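Local atomic coordinates of 3-oxosteroid 1-dehydrogenase (PDB entry 7P18), a protein that probably catalyses the FAD-dependent introduction of a Delta(1) double bond into 3-oxosteroids, handing the electrons to an acceptor. Residues L88-S93 / A546-F551; V53-N58 / R130-M135; D505-V510 / G550-N555; E84-A89 / A529-K534. All coordinates share one frame; numbering follows the deposited sequence.

Contact 1 (L88-S93 / A546-F551); sequences LAYLES and AMTFGF
Tyr90 carries CG anti to its backbone N (chi1 -179°), while Phe549 carries CG anti to its carbonyl carbon (chi1 -74°), and the two side chains meet obliquely, Thr548 touching the same tyrosine. Phe549 CE2 lies 3.9 Å from Tyr90 CD1, and Phe549 CZ approaches Tyr90 CB at 4.1 Å. Thr548 crosses the tyrosine at about a right angle and sets both branches against one side of the ring: OG1 is 3.5 Å from Tyr90 CE1, and CG2 is 3.7 Å from Tyr90 CD1. These residues sit where helix 84-104 passes over helix 543-559, the last helix of the chain; the local axes approach to 9.6 Å and are nearly perpendicular at 89°. The side chain of Tyr90 lies about 8 Å from the bound FAD, near the cofactor without touching it. An alanine at Tyr90 would probably leave a gap beside Thr548 and Phe549 and deprive Trp54 O of the hydrogen bond it shares with Tyr90 OH. Thr548 OG1 has its own partner in Gly544 O, one turn earlier. Further along, Ser93 CB packs on Thr548 CG2 at 3.6 Å, and the Phe551 ring lies more loosely against the same serine.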
# COMPACT_ATOMS: atom_id res chain seq x y z
N LEU A 88 -4.82 -5.35 20.92
CA LEU A 88 -5.99 -6.20 21.28
C LEU A 88 -7.19 -5.76 20.45
O LEU A 88 -7.91 -6.60 19.92
CB LEU A 88 -6.30 -6.09 22.78
CG LEU A 88 -5.16 -6.54 23.70
CD1 LEU A 88 -5.48 -6.18 25.15
CD2 LEU A 88 -4.89 -8.02 23.56
N ALA A 89 -7.41 -4.45 20.38
CA ALA A 89 -8.58 -3.87 19.67
C ALA A 89 -8.51 -4.23 18.17
O ALA A 89 -9.57 -4.56 17.56
CB ALA A 89 -8.61 -2.39 19.91
N TYR A 90 -7.32 -4.17 17.58
CA TYR A 90 -7.15 -4.51 16.13
C TYR A 90 -7.57 -5.97 15.91
O TYR A 90 -8.32 -6.28 14.97
CB TYR A 90 -5.72 -4.27 15.64
CG TYR A 90 -5.61 -4.59 14.17
CD1 TYR A 90 -6.19 -3.75 13.23
CD2 TYR A 90 -5.02 -5.75 13.72
CE1 TYR A 90 -6.13 -4.04 11.87
CE2 TYR A 90 -4.97 -6.06 12.36
CZ TYR A 90 -5.53 -5.19 11.44
OH TYR A 90 -5.49 -5.43 10.10
N LEU A 91 -7.09 -6.87 16.74
CA LEU A 91 -7.34 -8.32 16.58
C LEU A 91 -8.81 -8.63 16.87
O LEU A 91 -9.38 -9.50 16.16
CB LEU A 91 -6.39 -9.09 17.47
CG LEU A 91 -4.92 -8.92 17.14
CD1 LEU A 91 -4.04 -9.62 18.17
CD2 LEU A 91 -4.57 -9.41 15.74
N GLU A 92 -9.42 -7.94 17.83
CA GLU A 92 -10.86 -8.07 18.11
C GLU A 92 -11.68 -7.67 16.88
O GLU A 92 -12.57 -8.42 16.49
CB GLU A 92 -11.26 -7.21 19.31
CG GLU A 92 -12.74 -7.29 19.62
CD GLU A 92 -13.25 -6.41 20.73
OE1 GLU A 92 -12.53 -5.52 21.15
OE2 GLU A 92 -14.34 -6.67 21.20
N SER A 93 -11.40 -6.49 16.30
CA SER A 93 -12.33 -5.82 15.36
C SER A 93 -12.03 -6.17 13.89
O SER A 93 -12.97 -6.12 13.12
CB SER A 93 -12.34 -4.34 15.58
OG SER A 93 -12.79 -4.04 16.88
N ALA A 546 -6.52 0.70 8.57
CA ALA A 546 -7.33 1.88 8.15
C ALA A 546 -8.81 1.52 8.32
O ALA A 546 -9.56 2.27 8.98
CB ALA A 546 -7.01 2.31 6.72
N MET A 547 -9.21 0.41 7.75
CA MET A 547 -10.63 -0.00 7.78
C MET A 547 -11.03 -0.46 9.19
O MET A 547 -12.18 -0.17 9.57
CB MET A 547 -10.95 -1.03 6.69
CG MET A 547 -11.14 -0.32 5.29
SD MET A 547 -12.09 -1.19 4.11
CE MET A 547 -11.25 -2.76 4.04
N THR A 548 -10.16 -1.12 9.94
CA THR A 548 -10.54 -1.70 11.27
C THR A 548 -10.74 -0.54 12.25
O THR A 548 -11.75 -0.52 12.94
CB THR A 548 -9.52 -2.72 11.76
OG1 THR A 548 -9.45 -3.82 10.84
CG2 THR A 548 -9.89 -3.18 13.17
N PHE A 549 -9.86 0.46 12.27
CA PHE A 549 -10.03 1.62 13.18
C PHE A 549 -11.16 2.53 12.66
O PHE A 549 -11.80 3.17 13.49
CB PHE A 549 -8.68 2.25 13.52
CG PHE A 549 -7.90 1.41 14.49
CD1 PHE A 549 -8.30 1.29 15.82
CD2 PHE A 549 -6.84 0.62 14.07
CE1 PHE A 549 -7.61 0.47 16.70
CE2 PHE A 549 -6.18 -0.22 14.94
CZ PHE A 549 -6.56 -0.30 16.25
N GLY A 550 -11.45 2.53 11.36
CA GLY A 550 -12.63 3.23 10.83
C GLY A 550 -13.90 2.64 11.41
O GLY A 550 -14.76 3.41 11.89
N PHE A 551 -13.99 1.32 11.40
CA PHE A 551 -15.08 0.51 12.00
C PHE A 551 -15.20 0.85 13.50
O PHE A 551 -16.34 1.16 13.97
CB PHE A 551 -14.78 -0.95 11.69
CG PHE A 551 -15.81 -1.96 12.14
CD1 PHE A 551 -16.96 -2.18 11.39
CD2 PHE A 551 -15.58 -2.74 13.26
CE1 PHE A 551 -17.87 -3.16 11.76
CE2 PHE A 551 -16.47 -3.74 13.62
CZ PHE A 551 -17.64 -3.92 12.90

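Contact 2 (V53-N58 / R130-M135); sequences VWIPNN and RTMEPM
Arg130 runs alongside Trp54, both side chains pointing the same way, with Arg130 CD 3.7 Å from Trp54 CZ2. The guanidinium and indole planes stand 83° apart, so this is lateral packing and not a stack. Pro56 borders the arginine too, its CB 3.7 Å from Arg130 NE. The backbone Arg130 O accepts from Ile55 N at 2.8 Å, the donor lying 49° out of the carbonyl plane. Next, Thr131 forms a non-hydrogen-bonded antiparallel pair with Trp54 and sets OG1 at the indole edge, 3.8 Å from Trp54 CD1; OG1 itself is bonded to Ala539 O, in a residue that lines the steroid pocket. Met132 then pairs with Val53 through two bonds, Met132 N to Val53 O and Val53 N to Met132 O, both 2.8 Å, in the four-stranded antiparallel sheet containing strands 53-54 and 131-138. Its side chain meets Asn58 tip to tip, with Met132 SD 3.5 Å from Asn58 CG, and the bend at chi3 (82°) brings CE near Asn58 OD1. The amide of Asn58 is fixed by ND2 donating to Ile55 O at 3.0 Å across the type II turn, and by a bond to Gly129 O. Arg130 is buried but forms salt bridges with Asp117 and Asp65, while Asp117 also accepts from Trp54 NE1; this pairing of charges would be expected to keep the guanidinium protonated.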
# COMPACT_ATOMS: atom_id res chain seq x y z
N VAL A 53 -6.12 -6.69 2.84
CA VAL A 53 -6.25 -6.39 4.30
C VAL A 53 -5.72 -7.59 5.08
O VAL A 53 -5.97 -8.75 4.69
CB VAL A 53 -7.68 -6.02 4.70
CG1 VAL A 53 -8.10 -4.70 4.08
CG2 VAL A 53 -8.68 -7.12 4.34
N TRP A 54 -4.96 -7.32 6.14
CA TRP A 54 -4.29 -8.37 6.93
C TRP A 54 -5.15 -8.66 8.17
O TRP A 54 -5.19 -7.84 9.08
CB TRP A 54 -2.87 -7.96 7.30
CG TRP A 54 -2.11 -9.03 8.00
CD1 TRP A 54 -1.53 -10.12 7.43
CD2 TRP A 54 -1.80 -9.10 9.40
NE1 TRP A 54 -0.84 -10.83 8.36
CE2 TRP A 54 -1.02 -10.25 9.59
CE3 TRP A 54 -2.11 -8.31 10.51
CZ2 TRP A 54 -0.56 -10.65 10.85
CZ3 TRP A 54 -1.64 -8.69 11.75
CH2 TRP A 54 -0.88 -9.85 11.91
N ILE A 55 -5.88 -9.77 8.12
CA ILE A 55 -6.97 -10.08 9.08
C ILE A 55 -6.62 -11.40 9.75
O ILE A 55 -7.03 -12.48 9.32
CB ILE A 55 -8.36 -10.12 8.41
CG1 ILE A 55 -8.61 -8.95 7.45
CG2 ILE A 55 -9.44 -10.22 9.48
CD1 ILE A 55 -8.77 -7.60 8.15
N PRO A 56 -5.91 -11.36 10.88
CA PRO A 56 -5.61 -12.60 11.58
C PRO A 56 -6.95 -13.23 12.02
O PRO A 56 -7.84 -12.52 12.39
CB PRO A 56 -4.73 -12.18 12.75
CG PRO A 56 -4.21 -10.80 12.33
CD PRO A 56 -5.33 -10.17 11.54
N ASN A 57 -6.98 -14.56 11.99
CA ASN A 57 -8.06 -15.38 12.58
C ASN A 57 -9.38 -15.05 11.88
O ASN A 57 -10.47 -15.11 12.55
CB ASN A 57 -8.15 -15.18 14.09
CG ASN A 57 -8.89 -16.30 14.79
OD1 ASN A 57 -8.96 -17.47 14.31
ND2 ASN A 57 -9.39 -15.95 15.96
N ASN A 58 -9.33 -14.68 10.59
CA ASN A 58 -10.60 -14.44 9.85
C ASN A 58 -11.31 -15.80 9.70
O ASN A 58 -10.62 -16.88 9.68
CB ASN A 58 -10.38 -13.70 8.53
CG ASN A 58 -9.66 -14.52 7.49
OD1 ASN A 58 -10.26 -15.43 6.92
ND2 ASN A 58 -8.37 -14.22 7.26
N ARG A 130 -4.04 -15.11 6.40
CA ARG A 130 -4.43 -13.88 7.16
C ARG A 130 -4.70 -12.73 6.19
O ARG A 130 -5.66 -11.97 6.40
CB ARG A 130 -3.36 -13.50 8.18
CG ARG A 130 -3.12 -14.52 9.28
CD ARG A 130 -2.18 -13.94 10.33
NE ARG A 130 -2.21 -14.67 11.58
CZ ARG A 130 -1.21 -14.75 12.47
NH1 ARG A 130 -0.03 -14.18 12.24
NH2 ARG A 130 -1.42 -15.38 13.61
N THR A 131 -3.88 -12.58 5.16
CA THR A 131 -4.11 -11.64 4.04
C THR A 131 -5.41 -12.02 3.32
O THR A 131 -5.57 -13.20 3.02
CB THR A 131 -2.92 -11.62 3.09
OG1 THR A 131 -1.75 -11.14 3.75
CG2 THR A 131 -3.23 -10.77 1.88
N MET A 132 -6.26 -11.04 3.08
CA MET A 132 -7.53 -11.16 2.33
C MET A 132 -7.58 -10.10 1.23
O MET A 132 -6.97 -8.99 1.40
CB MET A 132 -8.74 -11.00 3.25
CG MET A 132 -8.73 -11.87 4.52
SD MET A 132 -10.25 -11.68 5.49
CE MET A 132 -11.34 -12.79 4.60
N GLU A 133 -8.29 -10.42 0.15
CA GLU A 133 -8.43 -9.49 -0.99
C GLU A 133 -9.87 -9.50 -1.52
O GLU A 133 -10.67 -10.40 -1.20
CB GLU A 133 -7.42 -9.85 -2.06
CG GLU A 133 -7.80 -11.09 -2.89
CD GLU A 133 -7.01 -11.17 -4.18
OE1 GLU A 133 -6.75 -10.07 -4.81
OE2 GLU A 133 -6.58 -12.31 -4.51
N PRO A 134 -10.22 -8.48 -2.33
CA PRO A 134 -11.56 -8.38 -2.90
C PRO A 134 -11.79 -9.28 -4.12
O PRO A 134 -10.86 -9.52 -4.90
CB PRO A 134 -11.66 -6.94 -3.42
CG PRO A 134 -10.39 -6.24 -2.95
CD PRO A 134 -9.38 -7.31 -2.62
N MET A 135 -13.01 -9.81 -4.23
CA MET A 135 -13.51 -10.36 -5.52
C MET A 135 -13.61 -9.21 -6.53
O MET A 135 -13.81 -8.03 -6.12
CB MET A 135 -14.89 -10.99 -5.31
CG MET A 135 -14.86 -12.18 -4.38
SD MET A 135 -16.48 -13.03 -4.38
CE MET A 135 -16.37 -13.86 -5.97

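Contact 3 (D505-V510 / G550-N555); sequences DKDARV and GFRAAN
The type I turn from Asp505 to Ala508, lying between strands 486-502 and 509-511, docks through Lys506, Asp507 and Ala508 onto Arg552 and Ala553 of the final helix, 543-559. Arg552 supplies the polar grip. The bend at chi3 (63°) turns its NE to Lys506 O, at 2.8 Å, while NH2 reaches Asp507 OD1 at 2.9 Å in a salt bridge. That oxygen is met on its syn side, and the carboxylate and guanidinium planes are only 18° apart, although the N-H...O angle of 139° shows the bond to be bent. A water donates to Asp507 OD1 and to Arg552 O, each at 2.7 Å, adding a water-mediated link to the two direct bonds. Beside these polar bonds Ala508 CB rests on Ala553 CB at 4.0 Å. Within the turn Asp505 OD1 accepts from Asp507 N at 2.9 Å, an Asx turn, and also from Arg509 N at 3.0 Å, the two donors on opposite faces of the carboxylate plane. Arg552 NH1 has further partners in Glu92 and Ser93 of helix 84-104. With two carboxylates around it, the guanidinium is likely to stay charged despite Lys506 NZ, 5.4 Å from Arg552 NH2.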
# COMPACT_ATOMS: atom_id res chain seq x y z
N ASP A 505 -6.01 6.26 20.46
CA ASP A 505 -6.30 5.16 21.41
C ASP A 505 -6.97 4.03 20.63
O ASP A 505 -7.07 4.11 19.38
CB ASP A 505 -7.11 5.63 22.62
CG ASP A 505 -8.55 6.02 22.33
OD1 ASP A 505 -9.04 5.73 21.20
OD2 ASP A 505 -9.20 6.60 23.25
N LYS A 506 -7.43 3.01 21.36
CA LYS A 506 -8.00 1.77 20.79
C LYS A 506 -9.29 2.02 20.03
O LYS A 506 -9.69 1.16 19.26
CB LYS A 506 -8.23 0.76 21.93
CG LYS A 506 -9.30 1.19 22.91
CD LYS A 506 -9.65 0.15 23.93
CE LYS A 506 -10.69 0.67 24.88
NZ LYS A 506 -10.78 -0.25 26.02
N ASP A 507 -9.93 3.17 20.23
CA ASP A 507 -11.21 3.51 19.58
C ASP A 507 -10.99 4.63 18.54
O ASP A 507 -11.98 5.27 18.12
CB ASP A 507 -12.24 3.88 20.64
CG ASP A 507 -12.62 2.67 21.48
OD1 ASP A 507 -12.97 1.65 20.89
OD2 ASP A 507 -12.52 2.76 22.72
N ALA A 508 -9.74 4.85 18.16
CA ALA A 508 -9.30 5.83 17.12
C ALA A 508 -9.47 7.27 17.58
O ALA A 508 -9.41 8.19 16.71
CB ALA A 508 -10.05 5.56 15.85
N ARG A 509 -9.60 7.51 18.89
CA ARG A 509 -9.71 8.90 19.40
C ARG A 509 -8.34 9.54 19.34
O ARG A 509 -7.34 8.92 19.77
CB ARG A 509 -10.27 8.90 20.83
CG ARG A 509 -11.72 8.47 20.87
CD ARG A 509 -12.37 8.76 22.23
NE ARG A 509 -11.80 7.92 23.25
CZ ARG A 509 -12.21 7.89 24.52
NH1 ARG A 509 -13.19 8.69 24.92
NH2 ARG A 509 -11.63 7.07 25.37
N VAL A 510 -8.28 10.76 18.83
CA VAL A 510 -7.00 11.50 18.86
C VAL A 510 -6.65 11.86 20.31
O VAL A 510 -7.50 12.41 21.03
CB VAL A 510 -7.04 12.72 17.93
CG1 VAL A 510 -5.77 13.53 18.04
CG2 VAL A 510 -7.29 12.27 16.50
N GLY A 550 -11.45 2.53 11.36
CA GLY A 550 -12.63 3.23 10.83
C GLY A 550 -13.90 2.64 11.41
O GLY A 550 -14.76 3.41 11.89
N PHE A 551 -13.99 1.32 11.40
CA PHE A 551 -15.08 0.51 12.00
C PHE A 551 -15.20 0.85 13.50
O PHE A 551 -16.34 1.16 13.97
CB PHE A 551 -14.78 -0.95 11.69
CG PHE A 551 -15.81 -1.96 12.14
CD1 PHE A 551 -16.96 -2.18 11.39
CD2 PHE A 551 -15.58 -2.74 13.26
CE1 PHE A 551 -17.87 -3.16 11.76
CE2 PHE A 551 -16.47 -3.74 13.62
CZ PHE A 551 -17.64 -3.92 12.90
N ARG A 552 -14.10 0.76 14.25
CA ARG A 552 -14.08 1.06 15.71
C ARG A 552 -14.47 2.53 15.97
O ARG A 552 -15.17 2.76 16.96
CB ARG A 552 -12.77 0.69 16.37
CG ARG A 552 -12.48 -0.81 16.40
CD ARG A 552 -11.32 -1.16 17.33
NE ARG A 552 -11.61 -0.80 18.72
CZ ARG A 552 -12.09 -1.63 19.67
NH1 ARG A 552 -12.32 -2.91 19.41
NH2 ARG A 552 -12.31 -1.16 20.89
N ALA A 553 -14.04 3.50 15.14
CA ALA A 553 -14.42 4.91 15.31
C ALA A 553 -15.94 5.04 15.25
O ALA A 553 -16.52 5.68 16.16
CB ALA A 553 -13.77 5.83 14.28
N ALA A 554 -16.55 4.52 14.19
CA ALA A 554 -18.00 4.60 13.96
C ALA A 554 -18.71 3.93 15.15
O ALA A 554 -19.63 4.52 15.71
CB ALA A 554 -18.40 3.94 12.69
N ASN A 555 -18.23 2.77 15.56
CA ASN A 555 -18.82 2.01 16.70
C ASN A 555 -18.76 2.88 17.96
O ASN A 555 -19.78 2.95 18.69
CB ASN A 555 -18.12 0.67 16.90
CG ASN A 555 -18.39 -0.35 15.83
OD1 ASN A 555 -19.28 -0.19 14.98
ND2 ASN A 555 -17.61 -1.42 15.86
O HOH W 1 -15.00 1.20 19.20

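Contact 4 (E84-A89 / A529-K534); sequences EDRLLA and ASVMGK
Arg86 leaves helix 84-104 pointing toward Val531, and its CB already touches the loop, 4.0 Å from Val531 CG2. CG packs beside the backbone N of Lys506. The chain then bends at chi3 (66°), which places NE. Val531 CA lies over one face of the guanidinium, 3.5 Å from Arg86 NH2. At the tip, Arg86 NH2 donates to Ala529 O at 3.0 Å with an N-H...O angle of 153°, the acceptor being 15° out of the guanidinium plane. Arg86 NH1 donates a hydrogen bond to a water in that plane at 2.8 Å, and the water donates in turn to Ser530 O at 2.9 Å. The receiving segment is the loop between strand 521-523 and helix 543-559, close in sequence to the FAD-binding Asn526. Here it forms a type I turn from Ser530 to Gly533, with an ST turn in which Met532 N donates to Ser530 OG at 3.0 Å. A leucine in place of Arg86 would probably leave Ala529 O without this donor and the water without its tie to the helix. Leu87 completes the helix side, crossing Val531 at a slant: Leu87 CD2 lies 3.6 Å from Val531 O, with Val531 CG2 a little farther off.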
# COMPACT_ATOMS: atom_id res chain seq x y z
N GLU A 84 -0.65 -1.77 24.14
CA GLU A 84 -1.15 -3.15 23.91
C GLU A 84 -2.65 -3.14 23.63
O GLU A 84 -3.12 -3.98 22.84
CB GLU A 84 -0.76 -4.07 25.07
CG GLU A 84 -1.18 -5.51 24.82
CD GLU A 84 -0.97 -6.42 26.02
OE1 GLU A 84 -1.74 -6.26 27.00
OE2 GLU A 84 -0.08 -7.26 25.97
N ASP A 85 -3.43 -2.25 24.26
CA ASP A 85 -4.90 -2.26 24.09
C ASP A 85 -5.26 -1.95 22.63
O ASP A 85 -6.33 -2.37 22.18
CB ASP A 85 -5.64 -1.37 25.08
CG ASP A 85 -5.39 0.12 25.01
OD1 ASP A 85 -4.48 0.53 24.25
OD2 ASP A 85 -6.09 0.87 25.74
N ARG A 86 -4.42 -1.21 21.90
CA ARG A 86 -4.66 -0.98 20.46
C ARG A 86 -4.42 -2.28 19.68
O ARG A 86 -5.13 -2.50 18.71
CB ARG A 86 -3.71 0.10 19.92
CG ARG A 86 -3.98 1.49 20.47
CD ARG A 86 -2.95 2.48 19.98
NE ARG A 86 -3.08 2.65 18.53
CZ ARG A 86 -2.12 3.17 17.74
NH1 ARG A 86 -0.94 3.53 18.23
NH2 ARG A 86 -2.35 3.26 16.44
N LEU A 87 -3.40 -3.05 20.01
CA LEU A 87 -3.17 -4.37 19.37
C LEU A 87 -4.36 -5.30 19.66
O LEU A 87 -4.83 -5.98 18.71
CB LEU A 87 -1.89 -5.01 19.89
CG LEU A 87 -0.60 -4.19 19.73
CD1 LEU A 87 0.56 -4.99 20.26
CD2 LEU A 87 -0.37 -3.82 18.30
N LEU A 88 -4.82 -5.35 20.92
CA LEU A 88 -5.99 -6.20 21.28
C LEU A 88 -7.19 -5.76 20.45
O LEU A 88 -7.91 -6.60 19.92
CB LEU A 88 -6.30 -6.09 22.78
CG LEU A 88 -5.16 -6.54 23.70
CD1 LEU A 88 -5.48 -6.18 25.15
CD2 LEU A 88 -4.89 -8.02 23.56
N ALA A 89 -7.41 -4.45 20.38
CA ALA A 89 -8.58 -3.87 19.67
C ALA A 89 -8.51 -4.23 18.17
O ALA A 89 -9.57 -4.56 17.56
CB ALA A 89 -8.61 -2.39 19.91
N ALA A 529 -0.77 7.66 13.50
CA ALA A 529 0.41 6.83 13.83
C ALA A 529 0.02 5.35 13.75
O ALA A 529 -1.00 4.95 14.37
CB ALA A 529 0.93 7.19 15.18
N SER A 530 0.81 4.56 13.02
CA SER A 530 0.57 3.15 12.66
C SER A 530 0.45 2.27 13.91
O SER A 530 1.39 2.24 14.76
CB SER A 530 1.68 2.62 11.80
OG SER A 530 1.46 1.25 11.50
N VAL A 531 -0.62 1.47 13.94
CA VAL A 531 -0.81 0.44 15.01
C VAL A 531 0.28 -0.61 14.87
O VAL A 531 0.48 -1.39 15.79
CB VAL A 531 -2.23 -0.16 14.94
CG1 VAL A 531 -2.39 -1.08 13.72
CG2 VAL A 531 -2.56 -0.89 16.25
N MET A 532 0.97 -0.64 13.72
CA MET A 532 1.99 -1.65 13.42
C MET A 532 3.39 -1.14 13.80
O MET A 532 4.38 -1.84 13.54
CB MET A 532 1.89 -2.07 11.95
CG MET A 532 0.54 -2.67 11.59
SD MET A 532 0.18 -4.14 12.65
CE MET A 532 -1.44 -4.55 12.01
N GLY A 533 3.47 0.00 14.48
CA GLY A 533 4.77 0.51 14.97
C GLY A 533 5.74 0.79 13.82
O GLY A 533 5.36 1.48 12.88
N LYS A 534 6.92 0.18 13.86
CA LYS A 534 7.91 0.31 12.75
C LYS A 534 7.91 -0.96 11.89
O LYS A 534 8.93 -1.29 11.32
CB LYS A 534 9.27 0.62 13.36
CG LYS A 534 9.34 1.94 14.09
CD LYS A 534 10.63 2.16 14.83
CE LYS A 534 10.67 3.45 15.60
NZ LYS A 534 11.99 3.57 16.25
O HOH W 2 1.38 4.23 16.86

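Contacts 1, 2 and 4 are buried, whereas contact 3 lies nearer the surface and is partly exposed. Helix 84-104 takes part in contacts 1 and 4, and helix 543-559 in contacts 1 and 3. Phe549 packs on Val531 of contact 4, Ala89 touches Arg552 of contact 3, and Tyr90 meets Trp54 of contact 2, so contact 1 touches all three others. The chemistry follows the place in the fold. Contact 1 is mainly van der Waals packing between helices, contact 2 is a ladder of backbone bonds beside a buried arginine paired with two carboxylates, and contacts 3 and 4 each rely on one arginine, a backbone carbonyl and a water, with a carboxylate added only in contact 3. Contacts 2 and 3 do not touch.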